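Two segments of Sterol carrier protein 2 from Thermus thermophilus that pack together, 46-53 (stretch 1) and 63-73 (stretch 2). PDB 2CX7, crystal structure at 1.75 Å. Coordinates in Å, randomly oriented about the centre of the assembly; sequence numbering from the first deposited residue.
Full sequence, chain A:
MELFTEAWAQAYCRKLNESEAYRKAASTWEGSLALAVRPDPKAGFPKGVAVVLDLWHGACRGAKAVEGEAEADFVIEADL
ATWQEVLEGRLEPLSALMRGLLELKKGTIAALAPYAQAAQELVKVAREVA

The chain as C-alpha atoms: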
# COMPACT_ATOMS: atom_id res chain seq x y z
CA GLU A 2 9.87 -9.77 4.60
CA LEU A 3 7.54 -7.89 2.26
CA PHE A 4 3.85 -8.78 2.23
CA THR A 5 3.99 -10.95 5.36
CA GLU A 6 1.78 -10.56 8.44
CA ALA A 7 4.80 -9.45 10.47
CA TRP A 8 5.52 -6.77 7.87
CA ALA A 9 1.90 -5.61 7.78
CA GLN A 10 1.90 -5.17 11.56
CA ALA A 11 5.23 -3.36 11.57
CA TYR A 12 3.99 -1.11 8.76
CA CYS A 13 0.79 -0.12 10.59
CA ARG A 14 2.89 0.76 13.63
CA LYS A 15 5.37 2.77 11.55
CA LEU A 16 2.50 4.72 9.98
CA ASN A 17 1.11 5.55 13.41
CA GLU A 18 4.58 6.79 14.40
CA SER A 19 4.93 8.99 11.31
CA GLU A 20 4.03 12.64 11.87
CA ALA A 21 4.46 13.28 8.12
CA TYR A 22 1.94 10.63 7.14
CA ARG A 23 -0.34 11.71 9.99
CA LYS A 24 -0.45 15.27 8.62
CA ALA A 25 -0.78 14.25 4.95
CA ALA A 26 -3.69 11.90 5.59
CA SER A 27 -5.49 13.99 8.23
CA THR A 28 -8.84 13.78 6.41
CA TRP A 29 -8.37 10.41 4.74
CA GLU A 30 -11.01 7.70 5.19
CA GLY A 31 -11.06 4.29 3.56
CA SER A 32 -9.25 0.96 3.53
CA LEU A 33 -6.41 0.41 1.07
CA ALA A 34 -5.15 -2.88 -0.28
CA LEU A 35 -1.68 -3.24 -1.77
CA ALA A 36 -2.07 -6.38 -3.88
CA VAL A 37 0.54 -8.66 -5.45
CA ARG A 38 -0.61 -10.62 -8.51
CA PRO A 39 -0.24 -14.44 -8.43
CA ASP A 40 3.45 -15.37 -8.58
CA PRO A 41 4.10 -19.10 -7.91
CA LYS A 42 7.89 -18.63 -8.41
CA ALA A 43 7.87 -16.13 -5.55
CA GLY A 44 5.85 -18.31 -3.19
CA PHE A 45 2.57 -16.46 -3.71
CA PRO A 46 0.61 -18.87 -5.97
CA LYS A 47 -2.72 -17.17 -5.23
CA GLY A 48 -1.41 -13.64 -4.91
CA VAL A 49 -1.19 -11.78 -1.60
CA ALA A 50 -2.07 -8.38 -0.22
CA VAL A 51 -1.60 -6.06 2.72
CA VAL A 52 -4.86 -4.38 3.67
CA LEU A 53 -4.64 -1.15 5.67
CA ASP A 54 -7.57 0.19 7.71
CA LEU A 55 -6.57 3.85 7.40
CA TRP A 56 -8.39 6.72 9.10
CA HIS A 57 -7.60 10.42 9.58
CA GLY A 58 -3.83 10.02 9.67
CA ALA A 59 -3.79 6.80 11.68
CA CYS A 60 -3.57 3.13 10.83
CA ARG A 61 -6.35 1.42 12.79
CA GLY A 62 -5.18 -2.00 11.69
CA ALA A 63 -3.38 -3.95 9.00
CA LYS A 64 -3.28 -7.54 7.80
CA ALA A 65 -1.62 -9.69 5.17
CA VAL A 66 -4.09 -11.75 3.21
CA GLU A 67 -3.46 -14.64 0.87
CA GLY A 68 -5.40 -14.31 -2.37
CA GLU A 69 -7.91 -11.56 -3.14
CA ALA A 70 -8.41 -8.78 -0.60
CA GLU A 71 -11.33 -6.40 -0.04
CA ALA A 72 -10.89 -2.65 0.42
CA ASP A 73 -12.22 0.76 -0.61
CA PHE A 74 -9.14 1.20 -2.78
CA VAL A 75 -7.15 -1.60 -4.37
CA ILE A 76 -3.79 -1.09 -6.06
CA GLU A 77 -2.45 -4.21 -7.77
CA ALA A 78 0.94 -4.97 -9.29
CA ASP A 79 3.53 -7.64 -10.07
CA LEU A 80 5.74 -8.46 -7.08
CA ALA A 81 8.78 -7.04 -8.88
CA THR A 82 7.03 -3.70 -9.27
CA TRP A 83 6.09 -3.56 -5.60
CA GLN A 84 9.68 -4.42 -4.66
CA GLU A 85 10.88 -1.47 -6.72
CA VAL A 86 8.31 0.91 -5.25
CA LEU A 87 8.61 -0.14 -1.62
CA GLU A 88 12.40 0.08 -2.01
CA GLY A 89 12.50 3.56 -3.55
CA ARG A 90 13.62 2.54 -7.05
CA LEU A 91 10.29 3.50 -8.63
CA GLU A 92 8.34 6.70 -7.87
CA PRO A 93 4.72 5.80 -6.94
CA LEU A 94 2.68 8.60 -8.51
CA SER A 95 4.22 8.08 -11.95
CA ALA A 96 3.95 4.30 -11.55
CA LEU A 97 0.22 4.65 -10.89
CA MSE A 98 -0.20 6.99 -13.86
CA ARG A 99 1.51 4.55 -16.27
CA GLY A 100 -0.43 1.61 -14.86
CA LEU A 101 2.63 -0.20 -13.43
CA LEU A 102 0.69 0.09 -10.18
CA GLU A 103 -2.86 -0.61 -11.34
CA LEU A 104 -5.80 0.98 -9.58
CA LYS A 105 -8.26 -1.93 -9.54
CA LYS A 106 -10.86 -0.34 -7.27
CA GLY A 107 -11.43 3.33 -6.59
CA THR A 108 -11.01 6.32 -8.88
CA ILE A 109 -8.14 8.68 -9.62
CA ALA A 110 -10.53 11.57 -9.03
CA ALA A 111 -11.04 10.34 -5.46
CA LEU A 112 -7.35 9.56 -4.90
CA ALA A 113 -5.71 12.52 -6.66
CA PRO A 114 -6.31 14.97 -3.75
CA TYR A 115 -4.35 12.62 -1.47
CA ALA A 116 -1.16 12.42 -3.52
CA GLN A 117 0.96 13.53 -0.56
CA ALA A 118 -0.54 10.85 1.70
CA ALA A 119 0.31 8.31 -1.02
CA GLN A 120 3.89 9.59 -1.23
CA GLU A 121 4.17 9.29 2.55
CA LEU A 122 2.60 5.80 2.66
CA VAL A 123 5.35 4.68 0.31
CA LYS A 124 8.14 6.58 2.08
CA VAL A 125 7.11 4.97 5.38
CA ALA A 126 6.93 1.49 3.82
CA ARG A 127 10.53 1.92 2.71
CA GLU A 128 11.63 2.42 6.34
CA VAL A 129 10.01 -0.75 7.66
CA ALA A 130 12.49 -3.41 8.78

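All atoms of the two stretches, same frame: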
# COMPACT_ATOMS: atom_id res chain seq x y z
N PRO A 46 1.42 -18.29 -4.90
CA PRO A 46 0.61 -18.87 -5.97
C PRO A 46 -0.79 -18.31 -6.18
O PRO A 46 -1.32 -18.37 -7.29
CB PRO A 46 0.59 -20.36 -5.62
CG PRO A 46 0.69 -20.37 -4.13
CD PRO A 46 1.73 -19.30 -3.87
N LYS A 47 -1.37 -17.74 -5.12
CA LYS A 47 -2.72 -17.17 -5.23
C LYS A 47 -2.71 -15.66 -5.14
O LYS A 47 -3.76 -15.02 -5.13
CB LYS A 47 -3.61 -17.70 -4.11
CG LYS A 47 -3.73 -19.20 -4.08
CD LYS A 47 -4.71 -19.62 -3.01
CE LYS A 47 -4.78 -21.12 -2.87
NZ LYS A 47 -5.78 -21.49 -1.83
N GLY A 48 -1.52 -15.08 -5.06
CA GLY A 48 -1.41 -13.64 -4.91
C GLY A 48 -1.45 -13.37 -3.42
O GLY A 48 -1.70 -14.29 -2.62
N VAL A 49 -1.18 -12.14 -3.02
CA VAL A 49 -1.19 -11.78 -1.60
C VAL A 49 -1.41 -10.29 -1.53
O VAL A 49 -1.20 -9.58 -2.51
CB VAL A 49 0.15 -12.14 -0.91
CG1 VAL A 49 1.30 -11.38 -1.55
CG2 VAL A 49 0.08 -11.83 0.58
N ALA A 50 -1.83 -9.80 -0.37
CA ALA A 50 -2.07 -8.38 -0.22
C ALA A 50 -1.90 -7.94 1.22
O ALA A 50 -1.93 -8.76 2.14
CB ALA A 50 -3.48 -8.06 -0.68
N VAL A 51 -1.69 -6.64 1.39
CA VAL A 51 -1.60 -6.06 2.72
C VAL A 51 -2.76 -5.08 2.68
O VAL A 51 -2.82 -4.21 1.81
CB VAL A 51 -0.29 -5.31 2.95
CG1 VAL A 51 -0.38 -4.51 4.25
CG2 VAL A 51 0.87 -6.31 3.07
N VAL A 52 -3.69 -5.23 3.62
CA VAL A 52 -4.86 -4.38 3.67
C VAL A 52 -4.74 -3.47 4.89
O VAL A 52 -4.59 -3.95 6.02
CB VAL A 52 -6.15 -5.23 3.73
CG1 VAL A 52 -7.38 -4.35 3.68
CG2 VAL A 52 -6.15 -6.23 2.56
N LEU A 53 -4.77 -2.17 4.63
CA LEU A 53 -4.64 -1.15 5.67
C LEU A 53 -5.98 -0.47 5.98
O LEU A 53 -6.66 0.02 5.08
CB LEU A 53 -3.65 -0.08 5.21
CG LEU A 53 -2.30 -0.55 4.67
CD1 LEU A 53 -1.62 0.58 3.89
CD2 LEU A 53 -1.43 -1.02 5.82
N ALA A 63 -3.92 -3.47 10.26
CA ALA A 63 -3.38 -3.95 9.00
C ALA A 63 -3.43 -5.47 9.02
O ALA A 63 -3.64 -6.07 10.06
CB ALA A 63 -1.95 -3.47 8.83
N LYS A 64 -3.26 -6.09 7.86
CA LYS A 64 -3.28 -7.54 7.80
C LYS A 64 -2.81 -8.00 6.43
O LYS A 64 -3.08 -7.34 5.42
CB LYS A 64 -4.69 -8.07 8.05
CG LYS A 64 -5.71 -7.64 7.01
CD LYS A 64 -7.07 -8.25 7.28
CE LYS A 64 -8.09 -7.79 6.26
NZ LYS A 64 -9.43 -8.36 6.54
N ALA A 65 -2.09 -9.11 6.42
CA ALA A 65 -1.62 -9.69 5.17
C ALA A 65 -2.64 -10.76 4.86
O ALA A 65 -3.04 -11.54 5.74
CB ALA A 65 -0.24 -10.30 5.35
N VAL A 66 -3.10 -10.78 3.62
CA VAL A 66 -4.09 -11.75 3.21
C VAL A 66 -3.63 -12.49 1.97
O VAL A 66 -3.11 -11.89 1.02
CB VAL A 66 -5.44 -11.07 2.93
CG1 VAL A 66 -6.46 -12.11 2.45
CG2 VAL A 66 -5.95 -10.38 4.18
N GLU A 67 -3.81 -13.80 2.00
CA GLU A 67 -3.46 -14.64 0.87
C GLU A 67 -4.64 -14.54 -0.09
O GLU A 67 -5.79 -14.57 0.33
CB GLU A 67 -3.27 -16.08 1.34
CG GLU A 67 -3.01 -17.08 0.24
CD GLU A 67 -2.87 -18.49 0.77
OE1 GLU A 67 -3.79 -18.96 1.47
OE2 GLU A 67 -1.83 -19.13 0.49
N GLY A 68 -4.34 -14.41 -1.38
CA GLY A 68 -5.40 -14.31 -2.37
C GLY A 68 -5.97 -12.91 -2.50
O GLY A 68 -5.30 -11.92 -2.20
N GLU A 69 -7.22 -12.83 -2.95
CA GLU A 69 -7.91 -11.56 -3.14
C GLU A 69 -8.25 -10.88 -1.83
O GLU A 69 -8.64 -11.53 -0.86
CB GLU A 69 -9.21 -11.78 -3.93
CG GLU A 69 -9.01 -12.16 -5.38
CD GLU A 69 -8.24 -11.12 -6.15
OE1 GLU A 69 -8.28 -9.92 -5.77
OE2 GLU A 69 -7.59 -11.48 -7.16
N ALA A 70 -8.12 -9.55 -1.80
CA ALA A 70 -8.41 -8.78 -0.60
C ALA A 70 -9.45 -7.70 -0.89
O ALA A 70 -9.49 -7.13 -1.98
CB ALA A 70 -7.14 -8.15 -0.06
N GLU A 71 -10.29 -7.41 0.10
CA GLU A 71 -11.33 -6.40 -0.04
C GLU A 71 -10.93 -5.08 0.61
O GLU A 71 -10.38 -5.05 1.71
CB GLU A 71 -12.65 -6.88 0.60
CG GLU A 71 -13.21 -8.17 0.01
CD GLU A 71 -12.34 -9.38 0.30
OE1 GLU A 71 -12.08 -9.66 1.49
OE2 GLU A 71 -11.90 -10.05 -0.66
N ALA A 72 -11.21 -3.98 -0.09
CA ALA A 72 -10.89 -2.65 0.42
C ALA A 72 -11.58 -1.58 -0.41
O ALA A 72 -12.08 -1.86 -1.50
CB ALA A 72 -9.38 -2.43 0.39
N ASP A 73 -11.62 -0.36 0.11
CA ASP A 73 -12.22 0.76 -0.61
C ASP A 73 -11.37 1.09 -1.83
O ASP A 73 -11.88 1.49 -2.87
CB ASP A 73 -12.34 1.97 0.30
CG ASP A 73 -13.35 1.76 1.41
OD1 ASP A 73 -14.51 1.39 1.09
OD2 ASP A 73 -13.00 1.97 2.58
O HOH W 1 -4.77 -12.54 -6.35

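Val-52 covers more surface than any other residue in this contact, 110 Å² of it, and does so through both backbone and side chain. Val-52 N donates a nearly straight hydrogen bond to Lys-64 O (2.8 Å, 170° at the hydrogen). The return bond, from Lys-64 N to Val-52 O, is weak: 3.1 Å long and bent to 128°. The chi1 of Val-52 is t (-176°), and its two methyls meet different neighbours. Val-52 CG2 packs 3.4 Å from Ala-70 CB and reaches Val-66 CG2 at 4.5 Å, while Val-52 CG1 lies 4.3 Å from Ala-72 CB. Stretch 2 therefore continues past its strand and folds back over the same sheet face, which Ala-50, Val-52, Lys-64 and Val-66 share. Ala-50 adds to this patch, Ala-50 CB lying 3.7 Å from Ala-70 CB.

The pairing beneath is antiparallel, with strand axes at 157° and a closest approach of 4.6 Å. Ala-50 and Val-66 form a hydrogen-bonded pair: Ala-50 N to Val-66 O is 2.8 Å at 142°, and Val-66 N to Ala-50 O is 2.8 Å at 165°. Between this pair and the Val-52 N to Lys-64 O bond, Val-51 faces Ala-65, their CA atoms 4.4 Å apart, and CA-H groups contact carbonyls, such as Val-51 CA to Lys-64 O at 3.3 Å.

Lys-64 and Lys-47 follow, at 52 and 51 Å². The side chain of Lys-64 is extended beyond a p chi1 and lies alongside Val-52, with Lys-64 CG 4.1 Å from Val-52 CB. Lys-47 O receives a CA-H contact from Gly-68 CA (3.3 Å, 172°) and a hydrogen bond from a water (2.9 Å) that also donates to Glu-69 OE2 (3.1 Å). Gly-68 N donates to Gly-48 O (2.9 Å, 168°), carrying the ladder beyond the strands. Both glycines have positive phi, and a CB would jam against the preceding carbonyl O.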